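Local coordinates for protein carboxylesterase (PDB 5GMX) that hydrolyses carboxylic esters as a family VIII carboxylesterase of beta-lactamase-like fold, and also acts on oxyimino cephalosporins, at residues A[79-84]-A[186-191]; A[214-218]-A[250-254]; A[359-363]-A[375-380]. The contacts are given in a common frame with arbitrary orientation. Residue numbers count along the deposited sequence, not the author numbering.

Contact 1 of 3, residues A[79-84]-A[186-191]; sequences TVVGVL and LFAEKV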
# COMPACT_ATOMS: atom_id res chain seq x y z
N THR A 79 -0.62 -8.09 -1.00
CA THR A 79 -1.55 -9.03 -0.40
C THR A 79 -2.13 -9.93 -1.48
O THR A 79 -2.24 -11.15 -1.28
CB THR A 79 -2.65 -8.32 0.39
OG1 THR A 79 -2.05 -7.60 1.46
CG2 THR A 79 -3.62 -9.33 0.97
N VAL A 80 -2.42 -9.36 -2.65
CA VAL A 80 -2.94 -10.16 -3.75
C VAL A 80 -1.97 -11.30 -4.05
O VAL A 80 -2.37 -12.47 -4.13
CB VAL A 80 -3.18 -9.33 -5.03
CG1 VAL A 80 -3.57 -10.25 -6.18
CG2 VAL A 80 -4.27 -8.31 -4.79
N VAL A 81 -0.68 -10.96 -4.16
CA VAL A 81 0.29 -11.99 -4.55
C VAL A 81 0.32 -13.05 -3.48
O VAL A 81 0.28 -14.26 -3.77
CB VAL A 81 1.71 -11.42 -4.77
CG1 VAL A 81 2.71 -12.56 -4.97
CG2 VAL A 81 1.72 -10.49 -5.98
N GLY A 82 0.29 -12.59 -2.23
CA GLY A 82 0.31 -13.48 -1.10
C GLY A 82 -0.85 -14.46 -1.14
O GLY A 82 -0.67 -15.66 -0.91
N VAL A 83 -2.04 -13.94 -1.47
CA VAL A 83 -3.22 -14.79 -1.47
C VAL A 83 -3.04 -15.82 -2.57
O VAL A 83 -3.28 -17.02 -2.37
CB VAL A 83 -4.52 -13.98 -1.67
CG1 VAL A 83 -5.70 -14.91 -1.97
CG2 VAL A 83 -4.79 -13.11 -0.44
N LEU A 84 -2.55 -15.36 -3.72
CA LEU A 84 -2.38 -16.27 -4.85
C LEU A 84 -1.29 -17.28 -4.53
O LEU A 84 -1.36 -18.42 -4.99
CB LEU A 84 -2.06 -15.51 -6.14
CG LEU A 84 -3.22 -14.67 -6.70
CD1 LEU A 84 -2.73 -13.84 -7.88
CD2 LEU A 84 -4.39 -15.56 -7.12
N LEU A 186 -8.81 -8.44 -9.08
CA LEU A 186 -8.29 -9.50 -8.23
C LEU A 186 -8.26 -9.04 -6.77
O LEU A 186 -8.61 -9.81 -5.88
CB LEU A 186 -6.89 -9.92 -8.68
CG LEU A 186 -6.81 -10.72 -9.97
CD1 LEU A 186 -5.35 -10.83 -10.43
CD2 LEU A 186 -7.43 -12.11 -9.74
N PHE A 187 -7.87 -7.80 -6.54
CA PHE A 187 -7.90 -7.25 -5.18
C PHE A 187 -9.34 -7.18 -4.66
O PHE A 187 -9.62 -7.58 -3.53
CB PHE A 187 -7.23 -5.87 -5.13
CG PHE A 187 -7.36 -5.20 -3.79
CD1 PHE A 187 -6.52 -5.55 -2.74
CD2 PHE A 187 -8.34 -4.24 -3.57
CE1 PHE A 187 -6.65 -4.93 -1.50
CE2 PHE A 187 -8.47 -3.62 -2.34
CZ PHE A 187 -7.63 -3.97 -1.31
N ALA A 188 -10.25 -6.67 -5.48
CA ALA A 188 -11.67 -6.63 -5.11
C ALA A 188 -12.20 -8.01 -4.72
O ALA A 188 -12.81 -8.16 -3.66
CB ALA A 188 -12.51 -6.05 -6.24
N GLU A 189 -11.96 -9.00 -5.57
CA GLU A 189 -12.59 -10.31 -5.40
C GLU A 189 -11.92 -11.20 -4.36
O GLU A 189 -12.60 -11.97 -3.68
CB GLU A 189 -12.64 -11.05 -6.75
CG GLU A 189 -13.69 -10.48 -7.71
CD GLU A 189 -13.66 -11.10 -9.10
OE1 GLU A 189 -12.81 -11.98 -9.35
OE2 GLU A 189 -14.49 -10.69 -9.95
N LYS A 190 -10.61 -11.11 -4.24
CA LYS A 190 -9.90 -12.04 -3.37
C LYS A 190 -9.49 -11.45 -2.02
O LYS A 190 -9.22 -12.19 -1.09
CB LYS A 190 -8.67 -12.60 -4.09
CG LYS A 190 -9.05 -13.48 -5.26
CD LYS A 190 -7.85 -14.11 -5.90
CE LYS A 190 -8.27 -15.22 -6.84
NZ LYS A 190 -8.89 -16.35 -6.08
N VAL A 191 -9.44 -10.13 -1.91
CA VAL A 191 -9.00 -9.53 -0.66
C VAL A 191 -10.08 -8.69 0.02
O VAL A 191 -10.45 -8.96 1.16
CB VAL A 191 -7.75 -8.65 -0.87
CG1 VAL A 191 -7.37 -7.95 0.43
CG2 VAL A 191 -6.60 -9.48 -1.40
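In the helical part of this serine beta-lactamase-like fold, helix 72-86 packs against helix 183-192. Helix 72-86 begins next to Ser71, the serine of a probable SxxK motif whose lysine is Lys74, and Ser71 and Lys74 both line the pocket that holds phenylmethanesulfonic acid. The segment axes approach to 10.0 Å at a crossing angle of 53°, a spacing wide enough for branched side chains to lie between them; no hydrogen bond crosses the interface, which buries 350 Å².

Along 186-191, Leu186 comes first, its CB lying 4.2 Å from CG1 of Val80. Ala173 of helix 165-175 touches both of these side chains and closes the packing from a third helix. At Phe187 the backbones come nearest, with CA atoms 5.9 Å apart between Val80 and Phe187. Here Val80 CG2 lies 3.8 Å from Phe187 CA and 3.9 Å from its CB, and meets the edge of the aromatic ring. Ala188 and Glu189 turn to the far side of the helix, where Glu189 forms a salt bridge with Lys181.

The chain returns to the interface at Lys190, within a wider pi-type turn over 188-191. The aliphatic part of Lys190 covers apolar neighbours, CB at 4.3 Å from Val83 CG1 and CE at 3.9 Å from Leu84 CD2, while NZ reaches a salt bridge with Glu87. Val191 completes the row: its CG2 methyl lies 4.2 Å from Val83 CG2, 4.3 Å from Val80 CG2 and 3.8 Å from Thr79 CG2.

Contact 2 of 3, residues A[214-218]-A[250-254]; sequences AEMLP and AHIAN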
# COMPACT_ATOMS: atom_id res chain seq x y z
N ALA A 214 -12.07 12.90 -1.63
CA ALA A 214 -11.69 14.17 -1.04
C ALA A 214 -10.59 14.80 -1.87
O ALA A 214 -10.05 14.16 -2.76
CB ALA A 214 -11.22 13.97 0.39
N GLU A 215 -10.25 16.05 -1.56
CA GLU A 215 -9.23 16.76 -2.32
C GLU A 215 -7.86 16.58 -1.68
O GLU A 215 -7.69 16.83 -0.49
CB GLU A 215 -9.58 18.25 -2.41
CG GLU A 215 -8.54 19.10 -3.11
CD GLU A 215 -8.80 20.59 -2.95
OE1 GLU A 215 -9.68 20.97 -2.14
OE2 GLU A 215 -8.13 21.39 -3.65
N MSE A 216 -6.89 16.13 -2.47
CA MSE A 216 -5.54 15.96 -1.95
C MSE A 216 -4.85 17.32 -1.81
O MSE A 216 -4.95 18.17 -2.68
CB MSE A 216 -4.72 15.06 -2.86
CG MSE A 216 -3.34 14.78 -2.29
SE MSE A 216 -3.48 13.59 -0.74
CE MSE A 216 -4.05 12.07 -1.73
N LEU A 217 -4.14 17.52 -0.70
CA LEU A 217 -3.51 18.81 -0.44
C LEU A 217 -2.00 18.70 -0.26
O LEU A 217 -1.52 17.96 0.61
CB LEU A 217 -4.15 19.47 0.78
CG LEU A 217 -5.67 19.45 0.76
CD1 LEU A 217 -6.26 19.90 2.09
CD2 LEU A 217 -6.22 20.28 -0.39
N PRO A 218 -1.24 19.44 -1.07
CA PRO A 218 0.23 19.46 -0.98
C PRO A 218 0.70 20.15 0.30
O PRO A 218 -0.07 20.90 0.91
CB PRO A 218 0.65 20.25 -2.22
CG PRO A 218 -0.53 21.10 -2.55
CD PRO A 218 -1.74 20.32 -2.14
N ALA A 250 1.05 15.84 -5.70
CA ALA A 250 -0.25 15.82 -5.03
C ALA A 250 -1.34 16.08 -6.05
O ALA A 250 -2.43 15.52 -5.98
CB ALA A 250 -0.30 16.86 -3.93
N HIS A 251 -1.02 16.94 -7.01
CA HIS A 251 -1.98 17.39 -8.01
C HIS A 251 -2.59 16.24 -8.81
O HIS A 251 -3.79 16.27 -9.11
CB HIS A 251 -1.29 18.38 -8.96
CG HIS A 251 -2.22 18.98 -9.97
ND1 HIS A 251 -3.29 19.78 -9.61
CD2 HIS A 251 -2.23 18.92 -11.32
CE1 HIS A 251 -3.92 20.17 -10.70
NE2 HIS A 251 -3.30 19.67 -11.75
N ILE A 252 -1.78 15.24 -9.15
CA ILE A 252 -2.24 14.17 -10.04
C ILE A 252 -3.33 13.32 -9.38
O ILE A 252 -4.20 12.78 -10.05
CB ILE A 252 -1.07 13.28 -10.52
CG1 ILE A 252 -1.49 12.45 -11.74
CG2 ILE A 252 -0.56 12.39 -9.39
CD1 ILE A 252 -1.85 13.28 -12.95
N ALA A 253 -3.30 13.23 -8.05
CA ALA A 253 -4.34 12.54 -7.30
C ALA A 253 -5.72 13.17 -7.55
O ALA A 253 -6.74 12.48 -7.47
CB ALA A 253 -4.02 12.55 -5.82
N ASN A 254 -5.74 14.46 -7.84
CA ASN A 254 -6.99 15.19 -8.06
C ASN A 254 -7.47 15.10 -9.51
O ASN A 254 -8.44 15.75 -9.90
CB ASN A 254 -6.81 16.66 -7.67
CG ASN A 254 -6.44 16.83 -6.19
OD1 ASN A 254 -6.91 16.09 -5.32
ND2 ASN A 254 -5.59 17.81 -5.91
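Two hydrogen bonds from one side chain hold the loop segment 214-218 beside the short, weakly bonded helix at about 250-253, near the ligand pocket of this beta-lactamase-like fold. Asn254, just after that helix, accepts through OD1 from Met216 N at 2.9 Å, with an N-H...O angle of 155°, and Asn254 ND2 donates to Met216 O in a longer, weak bond of 3.3 Å. The carboxamide thus pairs with both N and O of a single extended residue, much as a neighbouring strand would.

Apolar contacts fill the space alongside. Met216, present as selenomethionine, sets its CB 3.9 Å from Ala253 CB and its CG 4.0 Å from Ala250 CB, while Pro218 CB touches Ala250 CB at 3.9 Å. The far end of the Met216 side chain leads away from the helix, and the side chain packs on the pocket residue Tyr70, about 9 Å from the bound phenylmethanesulfonic acid. The loop backbone also bonds to Ala53, Leu66, Asn364 and Met366.

The small Ala250 and Ala253 are consistent with this close approach. The polar part of the contact uses the main chain of Met216, while alanine methyls supply apolar surface, one layer behind the pocket through Tyr70.

Contact 3 of 3, residues A[359-363]-A[375-380]; sequences MGYAM and RGVRLI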
# COMPACT_ATOMS: atom_id res chain seq x y z
N MSE A 359 -4.06 -1.78 11.65
CA MSE A 359 -4.32 -0.35 11.76
C MSE A 359 -4.25 0.34 10.41
O MSE A 359 -3.38 0.01 9.59
CB MSE A 359 -3.32 0.29 12.73
CG MSE A 359 -3.58 1.78 12.95
SE MSE A 359 -2.30 2.68 14.16
CE MSE A 359 -2.36 1.41 15.64
N GLY A 360 -5.15 1.29 10.20
CA GLY A 360 -5.18 2.03 8.95
C GLY A 360 -5.38 3.53 9.14
O GLY A 360 -6.14 3.95 10.00
N TYR A 361 -4.70 4.33 8.32
CA TYR A 361 -4.81 5.78 8.46
C TYR A 361 -4.64 6.48 7.11
O TYR A 361 -3.66 6.22 6.37
CB TYR A 361 -3.81 6.28 9.50
CG TYR A 361 -3.69 7.78 9.61
CD1 TYR A 361 -4.79 8.58 9.90
CD2 TYR A 361 -2.45 8.40 9.48
CE1 TYR A 361 -4.67 9.97 10.00
CE2 TYR A 361 -2.31 9.76 9.61
CZ TYR A 361 -3.42 10.55 9.85
OH TYR A 361 -3.24 11.90 9.94
N ALA A 362 -5.61 7.32 6.75
CA ALA A 362 -5.57 8.01 5.46
C ALA A 362 -6.11 9.43 5.58
O ALA A 362 -7.16 9.64 6.18
CB ALA A 362 -6.36 7.23 4.41
N MSE A 363 -5.42 10.39 4.98
CA MSE A 363 -5.75 11.80 5.16
C MSE A 363 -5.42 12.60 3.90
O MSE A 363 -4.70 12.11 3.04
CB MSE A 363 -5.00 12.36 6.37
CG MSE A 363 -3.56 12.76 6.08
SE MSE A 363 -2.35 11.35 5.41
CE MSE A 363 -2.83 9.95 6.60
N ARG A 375 1.69 12.31 13.27
CA ARG A 375 0.29 11.97 13.47
C ARG A 375 0.12 10.47 13.71
O ARG A 375 -0.58 10.02 14.65
CB ARG A 375 -0.54 12.42 12.27
CG ARG A 375 -0.48 13.93 12.04
CD ARG A 375 -1.13 14.34 10.73
NE ARG A 375 -0.28 14.06 9.57
CZ ARG A 375 -0.60 14.37 8.32
NH1 ARG A 375 -1.76 14.98 8.06
NH2 ARG A 375 0.24 14.08 7.33
N GLY A 376 0.80 9.69 12.86
CA GLY A 376 0.81 8.25 12.97
C GLY A 376 1.49 7.75 14.22
O GLY A 376 1.02 6.82 14.85
N VAL A 377 2.62 8.37 14.57
CA VAL A 377 3.34 8.01 15.79
C VAL A 377 2.43 8.14 17.01
O VAL A 377 2.38 7.24 17.86
CB VAL A 377 4.59 8.88 15.99
CG1 VAL A 377 5.25 8.56 17.31
CG2 VAL A 377 5.56 8.68 14.82
N ARG A 378 1.70 9.25 17.06
CA ARG A 378 0.78 9.53 18.15
C ARG A 378 -0.33 8.49 18.23
O ARG A 378 -0.66 7.98 19.32
CB ARG A 378 0.16 10.92 17.98
CG ARG A 378 -0.63 11.41 19.17
CD ARG A 378 -1.11 12.84 18.96
NE ARG A 378 -1.19 13.58 20.22
CZ ARG A 378 -1.21 14.91 20.30
NH1 ARG A 378 -1.13 15.65 19.20
NH2 ARG A 378 -1.29 15.51 21.49
N LEU A 379 -0.92 8.19 17.08
CA LEU A 379 -2.00 7.20 17.03
C LEU A 379 -1.53 5.81 17.46
O LEU A 379 -2.26 5.09 18.16
CB LEU A 379 -2.59 7.14 15.63
CG LEU A 379 -3.36 8.40 15.24
CD1 LEU A 379 -3.58 8.42 13.74
CD2 LEU A 379 -4.69 8.45 15.98
N ILE A 380 -0.34 5.43 17.00
CA ILE A 380 0.25 4.14 17.33
C ILE A 380 0.55 4.03 18.83
O ILE A 380 0.23 3.00 19.47
CB ILE A 380 1.56 3.89 16.53
CG1 ILE A 380 1.25 3.65 15.05
CG2 ILE A 380 2.30 2.69 17.08
CD1 ILE A 380 2.48 3.70 14.15
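Strand 357-363 belongs to the antiparallel sheet of the beta-lactamase-like fold, between strands 33-40 and 348-352, and the C-terminal helix 374-385 packs across one face of it. The axes of the two segments lie 10.4 Å apart at closest approach, with N-to-C directions at 149°, so the chain leaves the strand and returns over it roughly antiparallel. Alternate residues of the strand, Met359, Tyr361 and Met363, point to the helix, while Gly360 and Ala362 pair through their backbones with Gly37 and Ser35 of strand 33-40.

Met359, a selenomethionine like Met363, comes first. Its SE atom sits 3.8 Å from Ile380 CG1, and Phe350 of the adjoining strand touches both side chains. Tyr361 then lies centrally: Leu379 CD1 stands over one face of its ring, 4.1 Å from the centroid and 11° off the normal, a CH-pi contact. Beyond the ring, Tyr361 OH comes within 3.3 Å of Arg375 CD. Gly376 lies beside the ring, Tyr361 CE2 being 4.5 Å from Gly376 N, and the CA atoms of Tyr361 and Gly376 are 7.6 Å apart.

At Met363 the CG atom lies 3.5 Å from Arg375 NH1. The guanidinium group of Arg375 forms salt bridges with Asp373 and Glu31, and its NH1 also donates to Gln365 O.

The chemistry thus changes along the interface, from aliphatic and selenium packing through a CH-pi contact to a buried arginine paired with two carboxylates. Strand and helix themselves meet mainly through apolar surfaces and the CH-pi contact, whereas the charge of Arg375 is met outside the two segments.

Overall arrangement
The contacts follow one another in series along the chain, all in one beta-lactamase-like fold. Contact 1 pairs two helices of the helical part, whereas contact 3 joins the C-terminal helix 374-385 to strand 357-363 of the antiparallel sheet; their centres are 24 Å apart, on opposite sides of the chain's centre. Contact 2 lies 27 Å from contact 1 and 19 Å from contact 3, centre to centre. Contacts 2 and 3 touch, Met216 SE lying 4.2 Å from Met363 O, which links the loop near the ligand to the end of the strand. This arrangement is consistent with a pocket between the helical part and the sheet, as in serine beta-lactamases.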